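Local coordinates for integral membrane indolylacetylinositol arabinosyltransferase EmbB (Mycolicibacterium smegmatis MC2 155, PDB 7BVC), which probably polymerises arabinose into the arabinan of cell-wall arabinogalactan, as a membrane-embedded arabinosyltransferase of the Emb family, at residues Arg89-Glu94 with Val116-Thr121; Leu97-Ala102 with Asn112-Asn117; Pro715-Gly720 with Cys731-Asp736; Asp776-Glu781 with Pro911-Leu916; Asn808-Pro813 with Val823-Thr828. One frame throughout, in Å; residues are numbered along the deposited sequence.

Following the chain from the N terminus, interaction 1 joins Arg89-Glu94 to Val116-Thr121, and interaction 2 opens inside that loop and ends on the same stretch, drawing Leu97-Ala102 against Asn112-Asn117. The two share Val116 and Asn117 and both use strand 114-118, in the concanavalin-like region. Interaction 3 comes much later, closing the short excursion through helix 722-725 between the end of helix 690-712 and strand 737-739. Interaction 4 then closes a far longer loop, from Asp776-Glu781 to Pro911-Leu916. Interaction 5 is nested in it, folding Asn808-Pro813 onto Val823-Thr828, and the two meet where Trp913 packs on Val825. Interactions 3 to 5 all lie in the EmbC C-terminal region.

Interaction 1: residues Arg89-Glu94 with Val116-Thr121; sequences RDLPPE and VNVTET
Leu91 lays its CD1 methyl over the branched side chain of Val118, meeting CB at 3.9 Å, with CG1 and CG2 of the valine only slightly farther off. Both residues point toward the opposite segment, and their side chains cross obliquely. In Leu91 CG stands anti to the carbonyl carbon (chi1 -79°), while Val118 turns CG1 anti to its backbone N, so the single leucine methyl meets the whole isopropyl group. A flexible leucine and a beta-branched valine suit this patch: the valine belongs to the strand and offers a compact apolar surface, and the leucine reaches down from the loop to rest on it.

Farther out the contact changes character. Glu120 bends at chi2 (89°) and brings its CG to 3.2 Å from Pro93 O, while its OE2 lies 3.3 Å from Glu94 CA. A CA-H...O contact from Glu120 CA to Pro93 O, 3.5 Å long, runs beside it. No hydrogen bond joins the two segments. Glu94 and Glu120 carry like charges, with Glu94 OE1 5.3 Å from Glu120 OE2; this separation, and the exposure of both residues to solvent, probably make their repulsion tolerable. Pro93 O also accepts a weak hydrogen bond from Arg137.

The contact joins the loop after strand 80-84 to the end of strand 114-118 and the turn beyond it. Both Leu91 and Val118 also rest on Val98, so Leu91, Val98 and Val118 form one apolar cluster that joins the loop to strands 97-100 and 114-118.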
# COMPACT_ATOMS: atom_id res chain seq x y z
N ARG B 89 11.45 47.38 34.02
CA ARG B 89 11.08 47.95 35.31
C ARG B 89 9.66 48.49 35.34
O ARG B 89 9.29 49.19 36.29
CB ARG B 89 12.07 49.05 35.70
CG ARG B 89 11.99 50.29 34.83
CD ARG B 89 13.10 51.27 35.16
NE ARG B 89 14.39 50.86 34.59
CZ ARG B 89 15.35 50.25 35.28
NH1 ARG B 89 15.17 49.99 36.57
NH2 ARG B 89 16.48 49.91 34.69
N ASP B 90 8.85 48.20 34.32
CA ASP B 90 7.45 48.59 34.29
C ASP B 90 6.49 47.41 34.36
O ASP B 90 5.37 47.58 34.84
CB ASP B 90 7.15 49.41 33.02
CG ASP B 90 7.67 50.83 33.11
OD1 ASP B 90 7.09 51.71 32.44
OD2 ASP B 90 8.64 51.06 33.85
N LEU B 91 6.90 46.24 33.88
CA LEU B 91 6.07 45.05 34.02
C LEU B 91 5.88 44.71 35.50
O LEU B 91 6.72 45.08 36.34
CB LEU B 91 6.71 43.87 33.29
CG LEU B 91 6.54 43.81 31.78
CD1 LEU B 91 7.51 42.80 31.18
CD2 LEU B 91 5.11 43.44 31.43
N PRO B 92 4.80 44.02 35.85
CA PRO B 92 4.65 43.54 37.22
C PRO B 92 5.75 42.56 37.58
O PRO B 92 6.45 42.06 36.68
CB PRO B 92 3.27 42.84 37.20
CG PRO B 92 3.03 42.52 35.77
CD PRO B 92 3.66 43.65 35.01
N PRO B 93 5.96 42.28 38.87
CA PRO B 93 7.01 41.32 39.24
C PRO B 93 6.93 40.00 38.50
O PRO B 93 7.97 39.44 38.12
CB PRO B 93 6.79 41.15 40.75
CG PRO B 93 6.20 42.44 41.18
CD PRO B 93 5.33 42.90 40.05
N GLU B 94 5.72 39.49 38.27
CA GLU B 94 5.56 38.26 37.50
C GLU B 94 5.87 38.45 36.02
O GLU B 94 6.13 37.47 35.32
CB GLU B 94 4.15 37.70 37.67
CG GLU B 94 3.71 37.56 39.12
CD GLU B 94 2.96 38.78 39.63
OE1 GLU B 94 3.31 39.91 39.23
OE2 GLU B 94 2.01 38.60 40.42
N VAL B 116 9.83 36.89 23.95
CA VAL B 116 10.75 37.63 24.82
C VAL B 116 10.07 37.74 26.17
O VAL B 116 9.28 38.65 26.43
CB VAL B 116 11.11 39.00 24.25
CG1 VAL B 116 12.13 39.68 25.14
CG2 VAL B 116 11.64 38.87 22.84
N ASN B 117 10.37 36.80 27.06
CA ASN B 117 9.68 36.69 28.34
C ASN B 117 10.46 37.35 29.46
O ASN B 117 11.69 37.45 29.43
CB ASN B 117 9.43 35.22 28.68
CG ASN B 117 8.56 34.52 27.66
OD1 ASN B 117 9.06 33.88 26.75
ND2 ASN B 117 7.25 34.64 27.82
N VAL B 118 9.73 37.80 30.48
CA VAL B 118 10.29 38.41 31.67
C VAL B 118 9.60 37.78 32.87
O VAL B 118 8.43 38.08 33.15
CB VAL B 118 10.11 39.94 31.69
CG1 VAL B 118 10.47 40.50 33.05
CG2 VAL B 118 10.96 40.58 30.61
N THR B 119 10.30 36.88 33.56
CA THR B 119 9.77 36.23 34.75
C THR B 119 10.19 37.04 35.98
O THR B 119 10.60 38.20 35.86
CB THR B 119 10.26 34.78 34.80
OG1 THR B 119 10.27 34.25 33.47
CG2 THR B 119 9.32 33.91 35.63
N GLU B 120 10.07 36.47 37.18
CA GLU B 120 10.58 37.12 38.37
C GLU B 120 12.09 36.98 38.52
O GLU B 120 12.69 37.68 39.35
CB GLU B 120 9.93 36.55 39.64
CG GLU B 120 8.43 36.73 39.76
CD GLU B 120 7.67 35.58 39.15
OE1 GLU B 120 8.32 34.65 38.64
OE2 GLU B 120 6.42 35.59 39.18
N THR B 121 12.72 36.10 37.74
CA THR B 121 14.14 35.82 37.88
C THR B 121 14.91 35.88 36.58
O THR B 121 16.14 35.74 36.61
CB THR B 121 14.35 34.44 38.52
OG1 THR B 121 13.76 33.44 37.69
CG2 THR B 121 13.74 34.37 39.91

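Interaction 2: residues Leu97-Ala102 with Asn112-Asn117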
# COMPACT_ATOMS: atom_id res chain seq x y z
N LEU B 97 4.94 39.00 28.50
CA LEU B 97 5.48 39.10 27.15
C LEU B 97 5.79 40.55 26.84
O LEU B 97 4.88 41.38 26.73
CB LEU B 97 4.48 38.54 26.13
CG LEU B 97 4.70 37.13 25.58
CD1 LEU B 97 3.69 36.87 24.47
CD2 LEU B 97 6.11 36.97 25.06
N VAL B 98 7.08 40.87 26.69
CA VAL B 98 7.45 42.19 26.18
C VAL B 98 6.93 42.35 24.76
O VAL B 98 6.28 43.35 24.42
CB VAL B 98 8.97 42.39 26.25
CG1 VAL B 98 9.34 43.76 25.72
CG2 VAL B 98 9.45 42.22 27.68
N PHE B 99 7.21 41.37 23.90
CA PHE B 99 6.57 41.27 22.60
C PHE B 99 6.72 39.83 22.13
O PHE B 99 7.45 39.03 22.72
CB PHE B 99 7.16 42.26 21.59
CG PHE B 99 8.47 41.84 20.99
CD1 PHE B 99 9.66 42.21 21.58
CD2 PHE B 99 8.51 41.10 19.82
CE1 PHE B 99 10.87 41.83 21.03
CE2 PHE B 99 9.71 40.72 19.27
CZ PHE B 99 10.89 41.09 19.87
N GLY B 100 6.01 39.50 21.06
CA GLY B 100 6.08 38.17 20.48
C GLY B 100 5.45 38.17 19.11
O GLY B 100 4.81 39.14 18.70
N THR B 101 5.65 37.06 18.40
CA THR B 101 5.07 36.88 17.08
C THR B 101 4.00 35.79 17.08
O THR B 101 3.72 35.19 16.04
CB THR B 101 6.16 36.56 16.06
OG1 THR B 101 6.54 35.19 16.17
CG2 THR B 101 7.38 37.44 16.31
N ALA B 102 3.41 35.54 18.24
CA ALA B 102 2.31 34.61 18.45
C ALA B 102 1.81 34.78 19.88
O ALA B 102 2.59 35.15 20.77
CB ALA B 102 2.75 33.16 18.21
N ASN B 112 7.06 27.40 17.57
CA ASN B 112 7.04 27.97 16.23
C ASN B 112 7.45 29.43 16.16
O ASN B 112 7.96 29.86 15.12
CB ASN B 112 5.64 27.83 15.62
CG ASN B 112 5.33 26.41 15.19
OD1 ASN B 112 5.82 25.95 14.16
ND2 ASN B 112 4.52 25.72 15.97
N ALA B 113 7.25 30.21 17.21
CA ALA B 113 7.45 31.64 17.16
C ALA B 113 8.59 32.08 18.08
O ALA B 113 9.27 31.26 18.69
CB ALA B 113 6.14 32.36 17.50
N MET B 114 8.79 33.39 18.16
CA MET B 114 9.81 33.99 19.00
C MET B 114 9.15 34.74 20.15
O MET B 114 8.27 35.57 19.92
CB MET B 114 10.70 34.94 18.20
CG MET B 114 11.46 35.94 19.05
SD MET B 114 11.90 37.45 18.16
CE MET B 114 13.36 36.92 17.28
N LEU B 115 9.59 34.46 21.37
CA LEU B 115 9.04 35.07 22.57
C LEU B 115 10.15 35.75 23.36
O LEU B 115 11.27 35.24 23.43
CB LEU B 115 8.33 34.03 23.45
CG LEU B 115 7.24 33.20 22.77
CD1 LEU B 115 6.92 31.97 23.59
CD2 LEU B 115 6.00 34.04 22.54
N VAL B 116 9.83 36.89 23.95
CA VAL B 116 10.75 37.63 24.82
C VAL B 116 10.07 37.74 26.17
O VAL B 116 9.28 38.65 26.43
CB VAL B 116 11.11 39.00 24.25
CG1 VAL B 116 12.13 39.68 25.14
CG2 VAL B 116 11.64 38.87 22.84
N ASN B 117 10.37 36.80 27.06
CA ASN B 117 9.68 36.69 28.34
C ASN B 117 10.46 37.35 29.46
O ASN B 117 11.69 37.45 29.43
CB ASN B 117 9.43 35.22 28.68
CG ASN B 117 8.56 34.52 27.66
OD1 ASN B 117 9.06 33.88 26.75
ND2 ASN B 117 7.25 34.64 27.82
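Phe99 holds CG in the crowded position between its backbone N and carbonyl carbon (chi1 79°), whereas Met114 sends CG anti to the backbone N (chi1 161°) and then bends at chi3, so that the thioether and the ring cross obliquely. Met114 SD lies 5.1 Å from the centroid of the Phe99 ring, oblique to it, a Met-aromatic contact. The same ring touches Val116 through CE1, which is 3.6 Å from Val116 CG2. Phe99 and Val116 share one face of the sheet, and the pliable thioether of Met114 reaches the ring from the strand's beginning. On the opposite face Leu97 and Leu115 cross obliquely, CD2 to CD2 at 3.9 Å, and Leu97 CD2 also runs beside the Asn117 side chain.

The backbones pair antiparallel. Leu97 with Asn117 and Gly100 with Leu115 are non-hydrogen-bonded pairs. The clearest bond runs from Val98 N to Val116 O, 3.1 Å long and approaching nearly along the C=O axis; the bonds from Val116 N to Phe99 O and from Thr101 N to Met114 O are weak. At Val98 the chain turns a corner, interrupting the strand. Gly100, with no side chain, sits opposite Leu115, their CA atoms 4.8 Å apart. Where the chain leaves helix 109-112, Ala113 CB meets Ala102 CB at 3.6 Å, two small methyls in a buried spot, and Thr101 OG1, whose main partner is Ala188 O, takes a weak bond from Met114 N.

Strand 122-127 continues the sheet beyond 114-118, and Ala81 and Val83 of strand 80-84 pack on the Phe99 ring; helix 109-112 lies against Ala102 and Leu115.

Interaction 3: residues Pro715-Gly720 with Cys731-Asp736; sequences PTYSNG and CGLADD
One face of the Tyr717 ring is covered by Leu733, whose CG stands 4.1 Å from the ring centroid, only 5° from the ring normal, a CH-pi contact. The ring edge meets a different group: Asp736 OD2 lies near the ring plane, closest to Tyr717 CB at 3.6 Å, and the carboxylate is turned 59° from the ring. Beyond these, CE1 of Tyr717 approaches the peptide at Gly732, its carbonyl C lying 3.8 Å away.

Tyr717 gets here because CG is anti to its backbone N (chi1 178°), which places the ring beside Gly732 and Leu733. Leu733 crosses it at about a right angle, with CD2 4.0 Å from Tyr717 CG. Gly732 brings no side chain of its own to the place where its peptide meets the ring. On Asp736, CG is anti to the carbonyl carbon, so the carboxylate is set beside the base of the tyrosine, OD1 lying 4.1 Å from Thr716 CA. Asp736 N is itself hydrogen-bonded to Leu733 O, a short turn that places the leucine and the carboxylate on the same aromatic residue.

The two segments flank helix 722-725, and its Arg725 forms a salt bridge with Asp736 OD2, while Thr716 OG1 is hydrogen-bonded to Ser1038 O. No hydrogen bond crosses directly between the segments. The tyrosine therefore contributes a large apolar surface for Leu733, and the charge of the carboxylate next to it is probably offset by Arg725, which also makes a long, weak ion pair with Asp735; the nearby arginine would be expected to favour the ionised form of Asp736.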
# COMPACT_ATOMS: atom_id res chain seq x y z
N PRO B 715 -36.35 15.72 -2.40
CA PRO B 715 -35.78 16.86 -3.01
C PRO B 715 -34.53 17.35 -2.31
O PRO B 715 -34.27 18.43 -2.44
CB PRO B 715 -36.83 17.90 -2.73
CG PRO B 715 -37.24 17.54 -1.37
CD PRO B 715 -37.22 16.05 -1.32
N THR B 716 -33.70 16.47 -1.79
CA THR B 716 -32.48 16.87 -1.07
C THR B 716 -31.31 16.98 -2.04
O THR B 716 -31.51 16.98 -3.18
CB THR B 716 -32.32 16.13 0.26
OG1 THR B 716 -31.08 16.50 0.80
CG2 THR B 716 -32.33 14.63 0.17
N TYR B 717 -30.10 17.02 -1.57
CA TYR B 717 -29.04 17.37 -2.51
C TYR B 717 -28.65 16.17 -3.36
O TYR B 717 -28.25 15.13 -2.83
CB TYR B 717 -27.82 17.91 -1.76
CG TYR B 717 -26.66 18.25 -2.66
CD1 TYR B 717 -26.57 19.49 -3.27
CD2 TYR B 717 -25.65 17.32 -2.91
CE1 TYR B 717 -25.51 19.80 -4.10
CE2 TYR B 717 -24.59 17.63 -3.74
CZ TYR B 717 -24.53 18.87 -4.33
OH TYR B 717 -23.47 19.18 -5.15
N SER B 718 -28.76 16.32 -4.68
CA SER B 718 -28.15 15.41 -5.63
C SER B 718 -27.31 16.21 -6.61
O SER B 718 -27.45 17.43 -6.73
CB SER B 718 -29.20 14.59 -6.39
OG SER B 718 -30.22 15.41 -6.92
N ASN B 719 -26.41 15.52 -7.31
CA ASN B 719 -25.44 16.19 -8.17
C ASN B 719 -26.04 16.72 -9.46
O ASN B 719 -25.36 17.47 -10.17
CB ASN B 719 -24.28 15.24 -8.49
CG ASN B 719 -22.96 15.96 -8.61
OD1 ASN B 719 -22.89 17.18 -8.44
ND2 ASN B 719 -21.91 15.22 -8.90
N GLY B 720 -27.28 16.36 -9.79
CA GLY B 720 -27.89 16.81 -11.02
C GLY B 720 -29.06 17.73 -10.79
O GLY B 720 -29.52 18.42 -11.70
N CYS B 731 -27.55 27.75 -4.61
CA CYS B 731 -26.22 27.36 -4.17
C CYS B 731 -26.06 25.85 -4.32
O CYS B 731 -26.91 25.16 -4.90
CB CYS B 731 -25.98 27.82 -2.74
SG CYS B 731 -26.44 29.54 -2.43
N GLY B 732 -24.97 25.31 -3.79
CA GLY B 732 -24.77 23.87 -3.80
C GLY B 732 -25.28 23.22 -2.54
O GLY B 732 -26.48 23.22 -2.28
N LEU B 733 -24.37 22.67 -1.73
CA LEU B 733 -24.76 22.10 -0.45
C LEU B 733 -25.17 23.14 0.57
O LEU B 733 -25.72 22.78 1.62
CB LEU B 733 -23.62 21.25 0.12
CG LEU B 733 -23.69 19.75 -0.10
CD1 LEU B 733 -22.35 19.11 0.19
CD2 LEU B 733 -24.77 19.13 0.76
N ALA B 734 -24.92 24.43 0.30
CA ALA B 734 -25.27 25.47 1.26
C ALA B 734 -26.77 25.68 1.41
O ALA B 734 -27.18 26.48 2.25
CB ALA B 734 -24.61 26.79 0.84
N ASP B 735 -27.59 24.98 0.62
CA ASP B 735 -29.04 25.09 0.72
C ASP B 735 -29.69 23.90 1.40
O ASP B 735 -30.84 24.01 1.83
CB ASP B 735 -29.65 25.27 -0.67
CG ASP B 735 -29.51 26.68 -1.20
OD1 ASP B 735 -29.00 27.54 -0.45
OD2 ASP B 735 -29.92 26.93 -2.35
N ASP B 736 -28.99 22.77 1.51
CA ASP B 736 -29.56 21.55 2.05
C ASP B 736 -28.91 21.10 3.35
O ASP B 736 -29.19 19.99 3.82
CB ASP B 736 -29.47 20.43 1.01
CG ASP B 736 -30.30 20.70 -0.22
OD1 ASP B 736 -31.54 20.70 -0.11
OD2 ASP B 736 -29.71 20.93 -1.30

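Interaction 4: residues Asp776-Glu781 with Pro911-Leu916; sequences DRIIAE and PSWRNL
Two backbone hydrogen bonds bridge Ala780 and Trp913: Trp913 N gives a nearly straight bond to Ile779 O (3.1 Å, 175°), and Glu781 N returns one to Trp913 O, also 3.1 Å. The first donor lies above the plane of the Ile779 carbonyl, the second in the plane of the Trp913 carbonyl, and the pairing is a single bridge. Glu781 has left-handed helical backbone angles (58°/44°), so the chain bends just after its N-H is spent.

The side-chain contact is mainly Ile778 on Trp913. Ile778 puts CG2 anti to its backbone N and brings it beside the CD1-NE1 side of the indole, oblique to the ring, 3.4 Å from Trp913 CD1 and 3.5 Å from Trp913 NE1, the two side chains crossing at about a right angle. Ser912 CB lies 3.6 Å from Ile779 O.

Ala865 of strand 860-866 also packs on Trp913, and Arg914 continues the chain into strand 914-918. Trp913 N and O are both engaged, by Ile779 O and Glu781 N, so two backbone hydrogen bonds and the apolar packing of the Ile778 methyl on Trp913 hold the loop beside the strand.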
# COMPACT_ATOMS: atom_id res chain seq x y z
N ASP B 776 -11.59 9.37 30.54
CA ASP B 776 -10.96 10.69 30.69
C ASP B 776 -11.03 11.50 29.40
O ASP B 776 -11.62 12.59 29.37
CB ASP B 776 -9.51 10.52 31.16
CG ASP B 776 -9.42 9.87 32.52
OD1 ASP B 776 -10.47 9.55 33.10
OD2 ASP B 776 -8.28 9.68 33.01
N ARG B 777 -10.42 11.00 28.33
CA ARG B 777 -10.24 11.77 27.10
C ARG B 777 -11.29 11.35 26.08
O ARG B 777 -11.03 10.59 25.14
CB ARG B 777 -8.82 11.59 26.57
CG ARG B 777 -7.74 11.97 27.56
CD ARG B 777 -7.85 13.43 27.96
NE ARG B 777 -6.56 13.99 28.37
CZ ARG B 777 -6.35 15.28 28.63
NH1 ARG B 777 -5.15 15.69 29.00
NH2 ARG B 777 -7.35 16.14 28.52
N ILE B 778 -12.50 11.87 26.26
CA ILE B 778 -13.60 11.65 25.33
C ILE B 778 -14.02 13.00 24.77
O ILE B 778 -14.41 13.89 25.53
CB ILE B 778 -14.79 10.93 26.00
CG1 ILE B 778 -14.33 9.60 26.60
CG2 ILE B 778 -15.89 10.68 24.99
CD1 ILE B 778 -14.04 8.54 25.57
N ILE B 779 -13.92 13.15 23.45
CA ILE B 779 -14.10 14.43 22.79
C ILE B 779 -15.19 14.31 21.73
O ILE B 779 -15.63 13.21 21.38
CB ILE B 779 -12.79 14.95 22.17
CG1 ILE B 779 -12.15 13.86 21.32
CG2 ILE B 779 -11.84 15.41 23.25
CD1 ILE B 779 -10.81 14.24 20.76
N ALA B 780 -15.62 15.46 21.21
CA ALA B 780 -16.73 15.53 20.27
C ALA B 780 -16.26 15.13 18.87
O ALA B 780 -15.42 15.81 18.27
CB ALA B 780 -17.32 16.94 20.25
N GLU B 781 -16.80 14.03 18.36
CA GLU B 781 -16.61 13.61 16.97
C GLU B 781 -15.13 13.41 16.63
O GLU B 781 -14.66 13.82 15.57
CB GLU B 781 -17.26 14.59 16.00
CG GLU B 781 -18.73 14.84 16.27
CD GLU B 781 -19.33 15.86 15.32
OE1 GLU B 781 -18.73 16.10 14.25
OE2 GLU B 781 -20.39 16.42 15.65
N PRO B 911 -16.33 5.52 19.84
CA PRO B 911 -16.38 5.91 21.25
C PRO B 911 -16.56 7.40 21.51
O PRO B 911 -16.52 7.81 22.68
CB PRO B 911 -15.01 5.45 21.77
CG PRO B 911 -14.15 5.23 20.52
CD PRO B 911 -14.96 5.65 19.33
N SER B 912 -16.76 8.22 20.49
CA SER B 912 -16.75 9.67 20.65
C SER B 912 -18.08 10.16 21.21
O SER B 912 -19.00 9.38 21.48
CB SER B 912 -16.43 10.34 19.31
OG SER B 912 -17.45 10.08 18.37
N TRP B 913 -18.20 11.47 21.40
CA TRP B 913 -19.47 12.12 21.70
C TRP B 913 -20.13 12.47 20.37
O TRP B 913 -19.52 13.16 19.54
CB TRP B 913 -19.26 13.39 22.53
CG TRP B 913 -19.10 13.18 24.01
CD1 TRP B 913 -17.96 13.34 24.73
CD2 TRP B 913 -20.11 12.80 24.94
NE1 TRP B 913 -18.20 13.08 26.06
CE2 TRP B 913 -19.51 12.74 26.21
CE3 TRP B 913 -21.47 12.50 24.82
CZ2 TRP B 913 -20.22 12.39 27.36
CZ3 TRP B 913 -22.18 12.15 25.96
CH2 TRP B 913 -21.55 12.10 27.21
N ARG B 914 -21.36 12.00 20.17
CA ARG B 914 -22.03 12.19 18.90
C ARG B 914 -23.51 12.43 19.14
O ARG B 914 -23.98 12.45 20.28
CB ARG B 914 -21.82 10.99 17.98
CG ARG B 914 -22.06 9.65 18.65
CD ARG B 914 -21.63 8.51 17.76
NE ARG B 914 -21.88 7.21 18.37
CZ ARG B 914 -21.02 6.59 19.17
NH1 ARG B 914 -19.85 7.16 19.44
NH2 ARG B 914 -21.32 5.41 19.68
N ASN B 915 -24.25 12.60 18.05
CA ASN B 915 -25.68 12.87 18.09
C ASN B 915 -26.44 11.67 17.52
O ASN B 915 -26.12 11.19 16.44
CB ASN B 915 -26.01 14.13 17.28
CG ASN B 915 -25.74 15.40 18.05
OD1 ASN B 915 -25.91 15.45 19.27
ND2 ASN B 915 -25.32 16.44 17.35
N LEU B 916 -27.44 11.21 18.27
CA LEU B 916 -28.35 10.17 17.82
C LEU B 916 -29.61 10.85 17.32
O LEU B 916 -30.21 11.66 18.04
CB LEU B 916 -28.69 9.20 18.96
CG LEU B 916 -27.61 8.82 19.97
CD1 LEU B 916 -28.13 7.77 20.93
CD2 LEU B 916 -26.35 8.33 19.28

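Interaction 5: residues Asn808-Pro813 with Val823-Thr828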
# COMPACT_ATOMS: atom_id res chain seq x y z
N ASN B 808 -26.00 17.75 37.85
CA ASN B 808 -26.14 16.33 38.11
C ASN B 808 -25.15 15.79 39.12
O ASN B 808 -25.37 14.70 39.65
CB ASN B 808 -26.00 15.55 36.80
CG ASN B 808 -26.47 14.12 36.92
OD1 ASN B 808 -27.33 13.80 37.73
ND2 ASN B 808 -25.90 13.24 36.10
N GLY B 809 -24.06 16.51 39.39
CA GLY B 809 -23.01 16.04 40.26
C GLY B 809 -21.80 15.47 39.54
O GLY B 809 -20.86 15.03 40.20
N SER B 810 -21.81 15.48 38.21
CA SER B 810 -20.71 14.93 37.42
C SER B 810 -19.62 15.97 37.21
O SER B 810 -19.80 17.16 37.46
CB SER B 810 -21.23 14.41 36.08
OG SER B 810 -21.68 15.47 35.26
N THR B 811 -18.47 15.49 36.72
CA THR B 811 -17.32 16.35 36.43
C THR B 811 -16.74 16.04 35.06
O THR B 811 -15.53 16.16 34.85
CB THR B 811 -16.24 16.20 37.50
OG1 THR B 811 -15.84 14.82 37.59
CG2 THR B 811 -16.75 16.66 38.86
N VAL B 812 -17.59 15.64 34.12
CA VAL B 812 -17.13 15.29 32.77
C VAL B 812 -17.29 16.51 31.86
O VAL B 812 -18.31 17.21 31.93
CB VAL B 812 -17.89 14.08 32.22
CG1 VAL B 812 -17.57 12.84 33.03
CG2 VAL B 812 -19.39 14.33 32.23
N PRO B 813 -16.31 16.80 31.01
CA PRO B 813 -16.46 17.92 30.06
C PRO B 813 -17.46 17.57 28.97
O PRO B 813 -17.39 16.50 28.37
CB PRO B 813 -15.04 18.10 29.50
CG PRO B 813 -14.14 17.33 30.42
CD PRO B 813 -14.97 16.20 30.95
N VAL B 823 -27.15 20.61 31.71
CA VAL B 823 -27.27 19.35 30.99
C VAL B 823 -26.68 18.24 31.86
O VAL B 823 -25.46 18.17 32.04
CB VAL B 823 -26.56 19.42 29.63
CG1 VAL B 823 -27.00 18.27 28.74
CG2 VAL B 823 -26.84 20.75 28.96
N PRO B 824 -27.50 17.37 32.43
CA PRO B 824 -26.98 16.25 33.23
C PRO B 824 -26.38 15.17 32.33
O PRO B 824 -26.50 15.20 31.11
CB PRO B 824 -28.23 15.74 33.95
CG PRO B 824 -29.36 16.14 33.08
CD PRO B 824 -28.97 17.45 32.49
N VAL B 825 -25.70 14.21 32.96
CA VAL B 825 -25.06 13.09 32.28
C VAL B 825 -25.32 11.83 33.12
O VAL B 825 -25.72 11.90 34.28
CB VAL B 825 -23.54 13.30 32.08
CG1 VAL B 825 -23.00 12.39 30.98
CG2 VAL B 825 -23.22 14.75 31.76
N ALA B 826 -25.08 10.68 32.50
CA ALA B 826 -25.15 9.39 33.19
C ALA B 826 -24.38 8.37 32.37
O ALA B 826 -24.56 8.29 31.15
CB ALA B 826 -26.60 8.94 33.38
N GLY B 827 -23.53 7.59 33.04
CA GLY B 827 -22.64 6.69 32.35
C GLY B 827 -22.59 5.33 32.99
O GLY B 827 -22.92 5.15 34.17
N THR B 828 -22.15 4.35 32.20
CA THR B 828 -22.04 2.96 32.62
C THR B 828 -20.60 2.54 32.91
O THR B 828 -20.39 1.57 33.66
CB THR B 828 -22.63 2.04 31.54
OG1 THR B 828 -23.95 2.50 31.20
CG2 THR B 828 -22.74 0.61 32.03
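The packing contacts centre on Val825. Its CG2 methyl, anti to the carbonyl carbon, faces Val812 CG2 at 3.9 Å, the two valines reaching toward each other tip to tip. Val812 holds that methyl in the crowded position between its backbone N and carbonyl carbon, which directs it at the partner. Ser810 brings OG to 3.9 Å from Val825 CG2, simple packing against the methyl. Asn808 adds a second apolar touch: its CB lies 3.6 Å from Pro824 CB, the side chain crossing the proline ring at about a right angle, with CG anti to the backbone N (chi1 -166°). Proline, with its fixed ring, gives the asparagine stem a firm surface.

In the backbone, Gly809 takes a positive phi of 99°, common for glycine, between two residues that both touch the second segment. Hydrogen bonds tie that segment to the sheet: Ala826 is backbone hydrogen-bonded to Val947 of strand 945-947, and Pro824 O accepts a hydrogen bond from Thr948 OG1.

The certain part of the contact is thus packing, of Val825 with Val812 and Ser810 and of the Asn808 CB with Pro824, which sets the loop against the start of strand 826-827.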